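Rx protein (Solanum tuberosum, PDB 4M70) belongs to the plant NB-LRR disease-resistance family and probably triggers defence against pathogens, this chain being its N-terminal coiled-coil (CC) domain. Local coordinates at residues V10-L13 against M14-I17; T16-Q19 against S20-L23; D27-P30 against F31-K34; L55-L58 against E59-V63; E87-S90 against R91-E95. All coordinates share one frame; numbering follows the deposited sequence.

Contact 1 (V10-L13 against M14-I17); sequences VTSL and MRTI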
loop_
_atom_site.group_PDB
_atom_site.type_symbol
_atom_site.label_atom_id
_atom_site.label_comp_id
_atom_site.label_asym_id
_atom_site.label_seq_id
_atom_site.Cartn_x
_atom_site.Cartn_y
_atom_site.Cartn_z
ATOM N N VAL A 10 -7.183 7.627 -1.671
ATOM C CA VAL A 10 -6.104 7.589 -0.685
ATOM C C VAL A 10 -6.654 7.758 0.729
ATOM O O VAL A 10 -6.213 7.084 1.661
ATOM C CB VAL A 10 -5.011 8.656 -0.980
ATOM C CG1 VAL A 10 -4.022 8.766 0.178
ATOM C CG2 VAL A 10 -4.277 8.322 -2.269
ATOM N N THR A 11 -7.650 8.628 0.877
ATOM C CA THR A 11 -8.312 8.818 2.171
ATOM C C THR A 11 -8.960 7.520 2.648
ATOM O O THR A 11 -8.839 7.122 3.824
ATOM C CB THR A 11 -9.398 9.913 2.088
ATOM O OG1 THR A 11 -8.800 11.158 1.698
ATOM C CG2 THR A 11 -10.101 10.082 3.431
ATOM N N SER A 12 -9.630 6.852 1.718
ATOM C CA SER A 12 -10.281 5.592 2.027
ATOM C C SER A 12 -9.248 4.530 2.420
ATOM O O SER A 12 -9.473 3.748 3.346
ATOM C CB SER A 12 -11.128 5.139 0.838
ATOM O OG SER A 12 -11.861 3.971 1.156
ATOM N N LEU A 13 -8.109 4.524 1.731
ATOM C CA LEU A 13 -7.029 3.586 2.039
ATOM C C LEU A 13 -6.431 3.840 3.429
ATOM O O LEU A 13 -6.085 2.901 4.150
ATOM C CB LEU A 13 -5.935 3.644 0.963
ATOM C CG LEU A 13 -4.738 2.712 1.166
ATOM C CD1 LEU A 13 -5.207 1.278 1.417
ATOM C CD2 LEU A 13 -3.784 2.766 -0.019
ATOM N N MET A 14 -6.296 5.115 3.785
ATOM C CA MET A 14 -5.809 5.512 5.103
ATOM C C MET A 14 -6.760 4.957 6.164
ATOM O O MET A 14 -6.335 4.324 7.147
ATOM C CB MET A 14 -5.718 7.043 5.192
ATOM C CG MET A 14 -4.505 7.644 4.462
ATOM S SD MET A 14 -4.698 9.375 3.952
ATOM C CE MET A 14 -4.826 10.211 5.533
ATOM N N ARG A 15 -8.053 5.193 5.952
ATOM C CA ARG A 15 -9.081 4.704 6.870
ATOM C C ARG A 15 -9.054 3.172 6.999
ATOM O O ARG A 15 -9.199 2.619 8.099
ATOM C CB ARG A 15 -10.454 5.201 6.409
ATOM C CG ARG A 15 -11.484 5.382 7.508
ATOM C CD ARG A 15 -12.598 6.309 7.041
ATOM N NE ARG A 15 -13.066 5.945 5.707
ATOM C CZ ARG A 15 -13.270 6.809 4.715
ATOM N NH1 ARG A 15 -13.056 8.106 4.897
ATOM N NH2 ARG A 15 -13.695 6.370 3.538
ATOM N N THR A 16 -8.856 2.495 5.868
ATOM C CA THR A 16 -8.786 1.036 5.833
ATOM C C THR A 16 -7.584 0.529 6.621
ATOM O O THR A 16 -7.671 -0.449 7.374
ATOM C CB THR A 16 -8.703 0.523 4.381
ATOM O OG1 THR A 16 -9.904 0.872 3.679
ATOM C CG2 THR A 16 -8.509 -0.988 4.345
ATOM N N ILE A 17 -6.466 1.227 6.462
ATOM C CA ILE A 17 -5.253 0.886 7.185
ATOM C C ILE A 17 -5.476 1.021 8.688
ATOM O O ILE A 17 -5.098 0.132 9.453
ATOM C CB ILE A 17 -4.064 1.748 6.727
ATOM C CG1 ILE A 17 -3.533 1.235 5.387
ATOM C CG2 ILE A 17 -2.951 1.728 7.759
ATOM C CD1 ILE A 17 -2.513 2.147 4.743
#
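Met14, Arg15, Thr16 and Ile17 donate their backbone N-H in turn to the carbonyls of Val10, Thr11, Ser12 and Leu13, the regular bonding of an alpha helix. Arg15 N lies 3.0 Å from Thr11 O. Met14 passes close to Val10 before its end leads away. Met14 CG lies beside its own backbone N (chi1 -77°), which puts it 3.3 Å from Val10 O. The sulfur then meets a methyl: Met14 SD is 3.9 Å from Val10 CG1, and the two side chains cross at a slant. Leu13 and Ile17 touch more loosely, with Leu13 CG 4.3 Å from Ile17 CD1. All four of these residues are buried.

On the polar side, Arg15 bends at its third torsion (47°) and folds back along the helix. Thr11 O and Ser12 CA lie over one face of its guanidinium. Arg15 NH1 also passes 3.8 Å from Thr11 CG2. Thr16 OG1 lies 2.9 Å from Ser12 O, but Glu70 of helix 56-81 is its stronger partner. The hydroxyl has one proton, and both oxygens are within its reach. Thr11 OG1 bonds to Tyr7 O and to Arg39.

The chemistry is thus split round helix 4-24. Val10, Leu13, Met14 and Ile17 serve apolar packing with helices 29-42 and 56-81. Thr11 reaches Arg39 of helix 29-42, and Thr16 OG1 lies between Ser12 O and Glu70 of helix 56-81.

Contact 2 (T16-Q19 against S20-L23); sequences TIHQ and SMEL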
loop_
_atom_site.group_PDB
_atom_site.type_symbol
_atom_site.label_atom_id
_atom_site.label_comp_id
_atom_site.label_asym_id
_atom_site.label_seq_id
_atom_site.Cartn_x
_atom_site.Cartn_y
_atom_site.Cartn_z
ATOM N N THR A 16 -8.856 2.495 5.868
ATOM C CA THR A 16 -8.786 1.036 5.833
ATOM C C THR A 16 -7.584 0.529 6.621
ATOM O O THR A 16 -7.671 -0.449 7.374
ATOM C CB THR A 16 -8.703 0.523 4.381
ATOM O OG1 THR A 16 -9.904 0.872 3.679
ATOM C CG2 THR A 16 -8.509 -0.988 4.345
ATOM N N ILE A 17 -6.466 1.227 6.462
ATOM C CA ILE A 17 -5.253 0.886 7.185
ATOM C C ILE A 17 -5.476 1.021 8.688
ATOM O O ILE A 17 -5.098 0.132 9.453
ATOM C CB ILE A 17 -4.064 1.748 6.727
ATOM C CG1 ILE A 17 -3.533 1.235 5.387
ATOM C CG2 ILE A 17 -2.951 1.728 7.759
ATOM C CD1 ILE A 17 -2.513 2.147 4.743
ATOM N N HIS A 18 -6.102 2.114 9.116
ATOM C CA HIS A 18 -6.415 2.252 10.538
ATOM C C HIS A 18 -7.368 1.165 11.059
ATOM O O HIS A 18 -7.197 0.683 12.187
ATOM C CB HIS A 18 -6.932 3.655 10.864
ATOM C CG HIS A 18 -5.846 4.602 11.280
ATOM N ND1 HIS A 18 -6.090 5.910 11.640
ATOM C CD2 HIS A 18 -4.508 4.426 11.385
ATOM C CE1 HIS A 18 -4.948 6.496 11.957
ATOM N NE2 HIS A 18 -3.973 5.619 11.808
ATOM N N GLN A 19 -8.366 0.782 10.259
ATOM C CA GLN A 19 -9.257 -0.317 10.646
ATOM C C GLN A 19 -8.476 -1.623 10.832
ATOM O O GLN A 19 -8.701 -2.375 11.798
ATOM C CB GLN A 19 -10.377 -0.498 9.620
ATOM C CG GLN A 19 -11.392 0.642 9.603
ATOM C CD GLN A 19 -12.412 0.504 8.484
ATOM O OE1 GLN A 19 -12.135 -0.099 7.445
ATOM N NE2 GLN A 19 -13.600 1.057 8.696
ATOM N N SER A 20 -7.554 -1.878 9.906
ATOM C CA SER A 20 -6.691 -3.047 9.998
ATOM C C SER A 20 -5.821 -2.974 11.247
ATOM O O SER A 20 -5.589 -3.987 11.890
ATOM C CB SER A 20 -5.814 -3.182 8.751
ATOM O OG SER A 20 -4.997 -4.343 8.818
ATOM N N MET A 21 -5.339 -1.779 11.583
ATOM C CA MET A 21 -4.518 -1.599 12.783
ATOM C C MET A 21 -5.313 -1.922 14.037
ATOM O O MET A 21 -4.831 -2.618 14.930
ATOM C CB MET A 21 -3.956 -0.175 12.879
ATOM C CG MET A 21 -2.830 0.127 11.907
ATOM S SD MET A 21 -2.309 1.861 11.894
ATOM C CE MET A 21 -1.751 2.079 13.590
ATOM N N GLU A 22 -6.539 -1.410 14.089
ATOM C CA GLU A 22 -7.426 -1.664 15.215
ATOM C C GLU A 22 -7.696 -3.152 15.378
ATOM O O GLU A 22 -7.728 -3.666 16.498
ATOM C CB GLU A 22 -8.747 -0.919 15.039
ATOM C CG GLU A 22 -8.641 0.591 15.170
ATOM C CD GLU A 22 -9.990 1.277 15.060
ATOM O OE1 GLU A 22 -11.026 0.582 15.165
ATOM O OE2 GLU A 22 -10.014 2.510 14.858
ATOM N N LEU A 23 -7.891 -3.849 14.262
ATOM C CA LEU A 23 -8.206 -5.272 14.344
ATOM C C LEU A 23 -6.994 -6.159 14.632
ATOM O O LEU A 23 -7.068 -7.086 15.441
ATOM C CB LEU A 23 -8.891 -5.752 13.067
ATOM C CG LEU A 23 -9.306 -7.216 13.195
ATOM C CD1 LEU A 23 -10.305 -7.373 14.345
ATOM C CD2 LEU A 23 -9.870 -7.764 11.891
#
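His18 O receives the backbone N-H of Glu22, with Glu22 N 2.9 Å away and an angle of 163° at the hydrogen. The same carbonyl oxygen also has Glu22 CG 3.3 Å from it, since that side chain starts off beside its own backbone N. Ser20, Met21 and Leu23 continue the helical pattern, bonding back to Thr16, Ile17 and Gln19.

The side-chain contact belongs to His18 and Met21. They run alongside each other and point the same way. The sulfur comes to the rim of the imidazole: Met21 SD is 3.4 Å from His18 CD2. Met21 SD lies 4.5 Å from the centroid of the His18 ring, 78° off its normal, so this is an edge-on sulfur-aromatic contact. Met21 CG sits 3.3 Å from Ile17 O. Met21 SD also meets the branch methyl of Ile17, 4.2 Å from Ile17 CG2.

Ser20 points its hydroxyl elsewhere. With OG anti to the backbone N (chi1 -178°), it bonds to Ser77 OG of helix 56-81. His18 NE2 bonds to Gln29 OE1, and the His18 ring stacks with Tyr32; both partners are on helix 29-42.

These partners and Met21 together restrict the rotation of the imidazole. Because NE2 faces an amide oxygen, it probably carries a proton.

Contact 3 (D27-P30 against F31-K34); sequences DLQP and FYEK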
loop_
_atom_site.group_PDB
_atom_site.type_symbol
_atom_site.label_atom_id
_atom_site.label_comp_id
_atom_site.label_asym_id
_atom_site.label_seq_id
_atom_site.Cartn_x
_atom_site.Cartn_y
_atom_site.Cartn_z
ATOM N N ASP A 27 1.721 -2.746 13.124
ATOM C CA ASP A 27 2.302 -1.417 13.085
ATOM C C ASP A 27 2.246 -0.922 11.655
ATOM O O ASP A 27 3.168 -1.142 10.869
ATOM C CB ASP A 27 3.752 -1.459 13.573
ATOM C CG ASP A 27 4.403 -0.094 13.590
ATOM O OD1 ASP A 27 3.690 0.911 13.800
ATOM O OD2 ASP A 27 5.631 -0.028 13.373
ATOM N N LEU A 28 1.141 -0.269 11.314
ATOM C CA LEU A 28 0.933 0.201 9.954
ATOM C C LEU A 28 0.950 1.727 9.883
ATOM O O LEU A 28 0.798 2.306 8.807
ATOM C CB LEU A 28 -0.399 -0.337 9.425
ATOM C CG LEU A 28 -0.574 -1.857 9.552
ATOM C CD1 LEU A 28 -1.950 -2.324 9.059
ATOM C CD2 LEU A 28 0.524 -2.581 8.797
ATOM N N GLN A 29 1.142 2.374 11.029
ATOM C CA GLN A 29 1.157 3.837 11.086
ATOM C C GLN A 29 2.166 4.515 10.136
ATOM O O GLN A 29 1.872 5.587 9.613
ATOM C CB GLN A 29 1.312 4.345 12.526
ATOM C CG GLN A 29 1.036 5.844 12.694
ATOM C CD GLN A 29 -0.409 6.231 12.403
ATOM O OE1 GLN A 29 -1.315 5.398 12.442
ATOM N NE2 GLN A 29 -0.625 7.509 12.103
ATOM N N PRO A 30 3.360 3.919 9.927
ATOM C CA PRO A 30 4.241 4.543 8.927
ATOM C C PRO A 30 3.618 4.608 7.533
ATOM O O PRO A 30 3.780 5.620 6.837
ATOM C CB PRO A 30 5.466 3.616 8.912
ATOM C CG PRO A 30 5.026 2.353 9.595
ATOM C CD PRO A 30 4.047 2.814 10.620
ATOM N N PHE A 31 2.906 3.553 7.141
ATOM C CA PHE A 31 2.202 3.548 5.863
ATOM C C PHE A 31 1.162 4.657 5.840
ATOM O O PHE A 31 1.042 5.388 4.858
ATOM C CB PHE A 31 1.501 2.209 5.621
ATOM C CG PHE A 31 2.431 1.039 5.474
ATOM C CD1 PHE A 31 2.475 0.049 6.441
ATOM C CD2 PHE A 31 3.256 0.926 4.367
ATOM C CE1 PHE A 31 3.322 -1.037 6.302
ATOM C CE2 PHE A 31 4.103 -0.154 4.217
ATOM C CZ PHE A 31 4.137 -1.138 5.189
ATOM N N TYR A 32 0.422 4.771 6.934
ATOM C CA TYR A 32 -0.610 5.790 7.085
ATOM C C TYR A 32 -0.012 7.190 6.904
ATOM O O TYR A 32 -0.554 8.009 6.163
ATOM C CB TYR A 32 -1.264 5.642 8.461
ATOM C CG TYR A 32 -2.450 6.538 8.714
ATOM C CD1 TYR A 32 -2.298 7.770 9.333
ATOM C CD2 TYR A 32 -3.732 6.137 8.353
ATOM C CE1 TYR A 32 -3.389 8.588 9.574
ATOM C CE2 TYR A 32 -4.825 6.945 8.589
ATOM C CZ TYR A 32 -4.650 8.170 9.198
ATOM O OH TYR A 32 -5.742 8.976 9.438
ATOM N N GLU A 33 1.106 7.454 7.574
ATOM C CA GLU A 33 1.758 8.763 7.513
ATOM C C GLU A 33 2.300 9.072 6.122
ATOM O O GLU A 33 2.179 10.202 5.631
ATOM C CB GLU A 33 2.895 8.850 8.536
ATOM C CG GLU A 33 2.447 8.847 9.992
ATOM C CD GLU A 33 1.689 10.111 10.367
ATOM O OE1 GLU A 33 1.887 11.147 9.696
ATOM O OE2 GLU A 33 0.907 10.074 11.343
ATOM N N LYS A 34 2.894 8.069 5.483
ATOM C CA LYS A 34 3.403 8.250 4.131
ATOM C C LYS A 34 2.265 8.544 3.156
ATOM O O LYS A 34 2.382 9.406 2.270
ATOM C CB LYS A 34 4.177 7.007 3.689
ATOM C CG LYS A 34 4.898 7.141 2.366
ATOM C CD LYS A 34 5.622 5.846 2.004
ATOM C CE LYS A 34 6.669 5.460 3.045
ATOM N NZ LYS A 34 7.361 4.179 2.702
#
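Phe31 comes first, and its ring meets Leu28 just before the helix begins. Phe31 CD1 is 4.0 Å from Leu28 CD2, and the two side chains cross. Leu28 CA and Leu28 O lie at the edge of the ring, near its plane. The backbone of Leu28 thus meets the rim of the ring. The Phe31 side chain also touches Glu101 and Leu104 of helix 86-119.

Tyr32 gives its backbone N-H to Leu28 O, with Tyr32 N 3.1 Å away. Its side chain runs beside that of Gln29. Gln29 NE2 comes within 3.2 Å of Tyr32 CD1, with amide and ring planes 37° apart. This is close packing on a slant. The tyrosine ring also stacks with His18 of helix 4-24.

Glu33 makes two bonds with Gln29: its N-H donates to Gln29 O, and its carboxylate accepts from Gln29 NE2. Glu33 N lies 2.9 Å from Gln29 O. The carboxylate bends back at the second torsion (-68°) to receive the glutamine amide, with Gln29 NE2 3.1 Å from Glu33 OE2. The donor arrives on the anti side, 26° out of the carboxylate plane, while the oxygen stays close to the amide plane.

Lys34 joins through its backbone, with Lys34 N 2.9 Å from Pro30 O.

Gln29 therefore uses both ends of its amide: NE2 gives to Glu33 and OE1 accepts from His18. The two bonds fix which way round the amide sits. The nearby carboxylate would be expected to polarise it and so favour the bond to His18.

Contact 4 (L55-L58 against E59-V63); sequences LTIL and EVEIV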
loop_
_atom_site.group_PDB
_atom_site.type_symbol
_atom_site.label_atom_id
_atom_site.label_comp_id
_atom_site.label_asym_id
_atom_site.label_seq_id
_atom_site.Cartn_x
_atom_site.Cartn_y
_atom_site.Cartn_z
ATOM N N LEU A 55 -2.746 13.469 -16.934
ATOM C CA LEU A 55 -2.886 13.483 -15.482
ATOM C C LEU A 55 -4.087 12.652 -15.037
ATOM O O LEU A 55 -4.040 11.981 -14.004
ATOM C CB LEU A 55 -3.033 14.920 -14.974
ATOM C CG LEU A 55 -1.751 15.736 -14.790
ATOM C CD1 LEU A 55 -2.084 17.151 -14.348
ATOM C CD2 LEU A 55 -0.837 15.063 -13.778
ATOM N N THR A 56 -5.163 12.713 -15.814
ATOM C CA THR A 56 -6.364 11.940 -15.517
ATOM C C THR A 56 -5.999 10.460 -15.514
ATOM O O THR A 56 -6.505 9.680 -14.707
ATOM C CB THR A 56 -7.516 12.245 -16.503
ATOM O OG1 THR A 56 -8.006 13.573 -16.270
ATOM C CG2 THR A 56 -8.665 11.266 -16.315
ATOM N N ILE A 57 -5.093 10.089 -16.414
ATOM C CA ILE A 57 -4.590 8.725 -16.483
ATOM C C ILE A 57 -3.897 8.354 -15.174
ATOM O O ILE A 57 -4.149 7.282 -14.616
ATOM C CB ILE A 57 -3.625 8.548 -17.673
ATOM C CG1 ILE A 57 -4.374 8.777 -18.990
ATOM C CG2 ILE A 57 -3.014 7.160 -17.670
ATOM C CD1 ILE A 57 -3.483 8.826 -20.217
ATOM N N LEU A 58 -3.052 9.251 -14.673
ATOM C CA LEU A 58 -2.388 9.029 -13.391
ATOM C C LEU A 58 -3.403 8.889 -12.259
ATOM O O LEU A 58 -3.229 8.064 -11.359
ATOM C CB LEU A 58 -1.423 10.175 -13.073
ATOM C CG LEU A 58 -0.258 10.421 -14.033
ATOM C CD1 LEU A 58 0.514 11.655 -13.618
ATOM C CD2 LEU A 58 0.657 9.216 -14.065
ATOM N N GLU A 59 -4.461 9.693 -12.309
ATOM C CA GLU A 59 -5.496 9.641 -11.285
ATOM C C GLU A 59 -6.206 8.288 -11.321
ATOM O O GLU A 59 -6.535 7.726 -10.277
ATOM C CB GLU A 59 -6.479 10.804 -11.437
ATOM C CG GLU A 59 -7.498 10.876 -10.316
ATOM C CD GLU A 59 -8.140 12.240 -10.207
ATOM O OE1 GLU A 59 -8.671 12.568 -9.124
ATOM O OE2 GLU A 59 -8.088 12.997 -11.197
ATOM N N VAL A 60 -6.448 7.779 -12.526
ATOM C CA VAL A 60 -7.015 6.444 -12.694
ATOM C C VAL A 60 -6.090 5.416 -12.044
ATOM O O VAL A 60 -6.541 4.540 -11.292
ATOM C CB VAL A 60 -7.219 6.094 -14.189
ATOM C CG1 VAL A 60 -7.566 4.619 -14.362
ATOM C CG2 VAL A 60 -8.304 6.966 -14.800
ATOM N N GLU A 61 -4.794 5.553 -12.315
ATOM C CA GLU A 61 -3.790 4.651 -11.749
ATOM C C GLU A 61 -3.826 4.626 -10.212
ATOM O O GLU A 61 -3.907 3.552 -9.592
ATOM C CB GLU A 61 -2.389 5.049 -12.245
ATOM C CG GLU A 61 -2.252 5.073 -13.770
ATOM C CD GLU A 61 -0.922 5.639 -14.246
ATOM O OE1 GLU A 61 -0.124 6.101 -13.401
ATOM O OE2 GLU A 61 -0.692 5.650 -15.477
ATOM N N ILE A 62 -3.814 5.815 -9.609
ATOM C CA ILE A 62 -3.863 5.941 -8.156
ATOM C C ILE A 62 -5.156 5.383 -7.570
ATOM O O ILE A 62 -5.136 4.645 -6.579
ATOM C CB ILE A 62 -3.699 7.410 -7.705
ATOM C CG1 ILE A 62 -2.286 7.918 -8.002
ATOM C CG2 ILE A 62 -3.970 7.547 -6.220
ATOM C CD1 ILE A 62 -2.062 9.372 -7.607
ATOM N N VAL A 63 -6.278 5.742 -8.184
ATOM C CA VAL A 63 -7.579 5.277 -7.722
ATOM C C VAL A 63 -7.695 3.757 -7.702
ATOM O O VAL A 63 -8.023 3.163 -6.660
ATOM C CB VAL A 63 -8.721 5.888 -8.569
ATOM C CG1 VAL A 63 -10.022 5.109 -8.392
ATOM C CG2 VAL A 63 -8.914 7.348 -8.214
#
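The carboxylate of Glu61 is the flat group that meets the preceding turn, and methyls approach its two oxygens. Glu61 OE1 is 3.3 Å from Leu58 CD2, and Glu61 OE2 is 3.5 Å from Ile57 CG2. The acid is carried there by a nearly straight chain. Its CG starts beside the backbone N (chi1 -57°), and the rest extends back along the helix. This brings Glu61 CG to 3.0 Å from Ile57 O, a tight fit. The two methyls reach the carboxylate from different residues. Ile57 CG2 is the branch anti to its own backbone N, whereas Leu58 uses a terminal methyl. Both side chains slant across the glutamate.

The second carboxylate, that of Glu59, leads away from this turn. Its OE1 accepts a hydrogen bond from Ala6 N and weak ones from Met5 N and Gly3 N, at the start of helix 4-24. A negative group at the N-terminal end of helix 4-24 would be expected to interact favourably with the helix dipole.

Val60 CG2 rests 3.3 Å from Thr56 O. Backbone bonds run from Glu59, Val60, Glu61 and Ile62 to Leu55, Thr56, Ile57 and Leu58, with Ile62 N 2.9 Å from Leu58 O.

Residues 56-63 form the first part of helix 56-81. Leu58 packs on Gln113 and Trp114 of helix 86-119, where Glu61 and Ile62 meet Thr110. Ile62 also reaches Ala6 and Val10 of helix 4-24.

Contact 5 (E87-S90 against R91-E95); sequences EERS and RAMWE
Glu87 meets Arg91 one turn further on, both through its carbonyl and through its side chain. Arg91 N donates to Glu87 O from 2.9 Å. Farther out, an extended glutamate lies beside the arginine, and both point the same way. Glu87 OE2 is 3.1 Å from Arg91 NH2, a salt bridge. The oxygen sits well out of the guanidinium plane, and the two planar groups are turned 67° apart. No N-H points at it, so the attraction is that of charges alone. The arginine reaches this place by a bend at its third torsion (-63°).

Glu88 accepts the backbone N-H of Ala92. Its carboxylate turns away to bond Gln84 N, and its own N-H goes to Asn85 OD1.

Arg89 O accepts from Met93 N at 2.9 Å. Its stem only grazes the sulfur, with Arg89 CG 4.5 Å from Met93 SD.

Ser90 O accepts from Trp94 N, and Ser90 turns its hydroxyl back along the helix. OG stands between the backbone N and the carbonyl carbon (chi1 70°), which lets it donate there: Ser90 OG lies 3.0 Å from Glu87 O. That carbonyl thus takes two donors, Ser90 OG and Arg91 N, which approach from the same face of its plane. Trp94 CB passes 3.2 Å from Ser90 O, and the indole goes on to stack with Phe98.

A Glu-Arg pair four residues apart is a classic surface pairing of alpha helices. Here it lies near the start of helix 86-119 in the four-helix CC domain, where Arg91 and Trp94 also touch a chain of another protein.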
loop_
_atom_site.group_PDB
_atom_site.type_symbol
_atom_site.label_atom_id
_atom_site.label_comp_id
_atom_site.label_asym_id
_atom_site.label_seq_id
_atom_site.Cartn_x
_atom_site.Cartn_y
_atom_site.Cartn_z
ATOM N N GLU A 87 1.527 -19.481 12.538
ATOM C CA GLU A 87 1.897 -19.457 11.121
ATOM C C GLU A 87 0.884 -18.710 10.254
ATOM O O GLU A 87 1.260 -17.883 9.419
ATOM C CB GLU A 87 2.079 -20.881 10.583
ATOM C CG GLU A 87 2.309 -20.927 9.073
ATOM C CD GLU A 87 2.481 -22.334 8.531
ATOM O OE1 GLU A 87 2.621 -23.278 9.338
ATOM O OE2 GLU A 87 2.488 -22.496 7.292
ATOM N N GLU A 88 -0.398 -19.000 10.464
ATOM C CA GLU A 88 -1.467 -18.379 9.686
ATOM C C GLU A 88 -1.468 -16.877 9.950
ATOM O O GLU A 88 -1.584 -16.053 9.027
ATOM C CB GLU A 88 -2.818 -18.990 10.075
ATOM C CG GLU A 88 -3.049 -20.421 9.580
ATOM C CD GLU A 88 -4.357 -21.018 10.090
ATOM O OE1 GLU A 88 -4.940 -20.466 11.048
ATOM O OE2 GLU A 88 -4.798 -22.047 9.534
ATOM N N ARG A 89 -1.301 -16.543 11.225
ATOM C CA ARG A 89 -1.244 -15.165 11.685
ATOM C C ARG A 89 -0.112 -14.393 11.020
ATOM O O ARG A 89 -0.322 -13.313 10.451
ATOM C CB ARG A 89 -1.053 -15.138 13.202
ATOM C CG ARG A 89 -1.213 -13.771 13.835
ATOM C CD ARG A 89 -1.033 -13.841 15.345
ATOM N NE ARG A 89 -1.157 -12.524 15.962
ATOM C CZ ARG A 89 -2.317 -11.938 16.242
ATOM N NH1 ARG A 89 -3.460 -12.554 15.963
ATOM N NH2 ARG A 89 -2.336 -10.737 16.801
ATOM N N SER A 90 1.088 -14.959 11.089
ATOM C CA SER A 90 2.259 -14.298 10.529
ATOM C C SER A 90 2.172 -14.154 9.018
ATOM O O SER A 90 2.547 -13.120 8.471
ATOM C CB SER A 90 3.543 -15.038 10.916
ATOM O OG SER A 90 3.642 -16.282 10.246
ATOM N N ARG A 91 1.691 -15.194 8.346
ATOM C CA ARG A 91 1.525 -15.133 6.899
ATOM C C ARG A 91 0.573 -13.996 6.522
ATOM O O ARG A 91 0.849 -13.228 5.594
ATOM C CB ARG A 91 1.057 -16.480 6.341
ATOM C CG ARG A 91 0.771 -16.488 4.847
ATOM C CD ARG A 91 0.297 -17.866 4.420
ATOM N NE ARG A 91 1.343 -18.867 4.632
ATOM C CZ ARG A 91 1.229 -20.159 4.329
ATOM N NH1 ARG A 91 0.109 -20.622 3.791
ATOM N NH2 ARG A 91 2.237 -20.989 4.562
ATOM N N ALA A 92 -0.543 -13.889 7.241
ATOM C CA ALA A 92 -1.495 -12.808 6.970
ATOM C C ALA A 92 -0.919 -11.403 7.232
ATOM O O ALA A 92 -1.094 -10.484 6.409
ATOM C CB ALA A 92 -2.782 -13.021 7.758
ATOM N N MET A 93 -0.229 -11.238 8.362
ATOM C CA MET A 93 0.410 -9.957 8.675
ATOM C C MET A 93 1.403 -9.582 7.585
ATOM O O MET A 93 1.409 -8.451 7.082
ATOM C CB MET A 93 1.124 -10.007 10.029
ATOM C CG MET A 93 0.223 -10.013 11.249
ATOM S SD MET A 93 1.189 -10.117 12.773
ATOM C CE MET A 93 2.075 -8.556 12.745
ATOM N N TRP A 94 2.221 -10.560 7.207
ATOM C CA TRP A 94 3.235 -10.388 6.180
ATOM C C TRP A 94 2.583 -9.937 4.891
ATOM O O TRP A 94 3.103 -9.066 4.182
ATOM C CB TRP A 94 3.978 -11.707 5.949
ATOM C CG TRP A 94 5.155 -11.611 5.011
ATOM C CD1 TRP A 94 6.474 -11.519 5.356
ATOM C CD2 TRP A 94 5.112 -11.589 3.575
ATOM N NE1 TRP A 94 7.252 -11.451 4.222
ATOM C CE2 TRP A 94 6.441 -11.492 3.121
ATOM C CE3 TRP A 94 4.080 -11.647 2.634
ATOM C CZ2 TRP A 94 6.760 -11.449 1.762
ATOM C CZ3 TRP A 94 4.403 -11.602 1.287
ATOM C CH2 TRP A 94 5.730 -11.503 0.866
ATOM N N GLU A 95 1.445 -10.546 4.581
ATOM C CA GLU A 95 0.734 -10.205 3.365
ATOM C C GLU A 95 0.278 -8.741 3.399
ATOM O O GLU A 95 0.382 -8.018 2.395
ATOM C CB GLU A 95 -0.447 -11.146 3.151
ATOM C CG GLU A 95 -0.990 -11.075 1.747
ATOM C CD GLU A 95 0.009 -11.604 0.737
ATOM O OE1 GLU A 95 0.788 -12.513 1.098
ATOM O OE2 GLU A 95 0.022 -11.113 -0.412
#

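Overall arrangement
All five contacts lie along or at the starts of helices of one four-helix domain. Contacts 1 and 2 share Thr16 and Ile17 on helix 4-24. Contact 1 is the buried one; contact 2 is partly buried. Contact 3, at the surface on helix 29-42, touches both, and its link to contact 2 includes a probable hydrogen bond from His18 to Gln29. Contact 4 is partly buried and meets contact 1 through Ile62 and Val10. Contact 5 is a surface contact, with its centre about 31 Å from that of contact 4. Apolar packing and hydroxyl bonds mark contact 1, a sulfur-ring contact marks 2, an amide-carboxylate bond 3, carboxylate-methyl packing 4 and charge pairing 5.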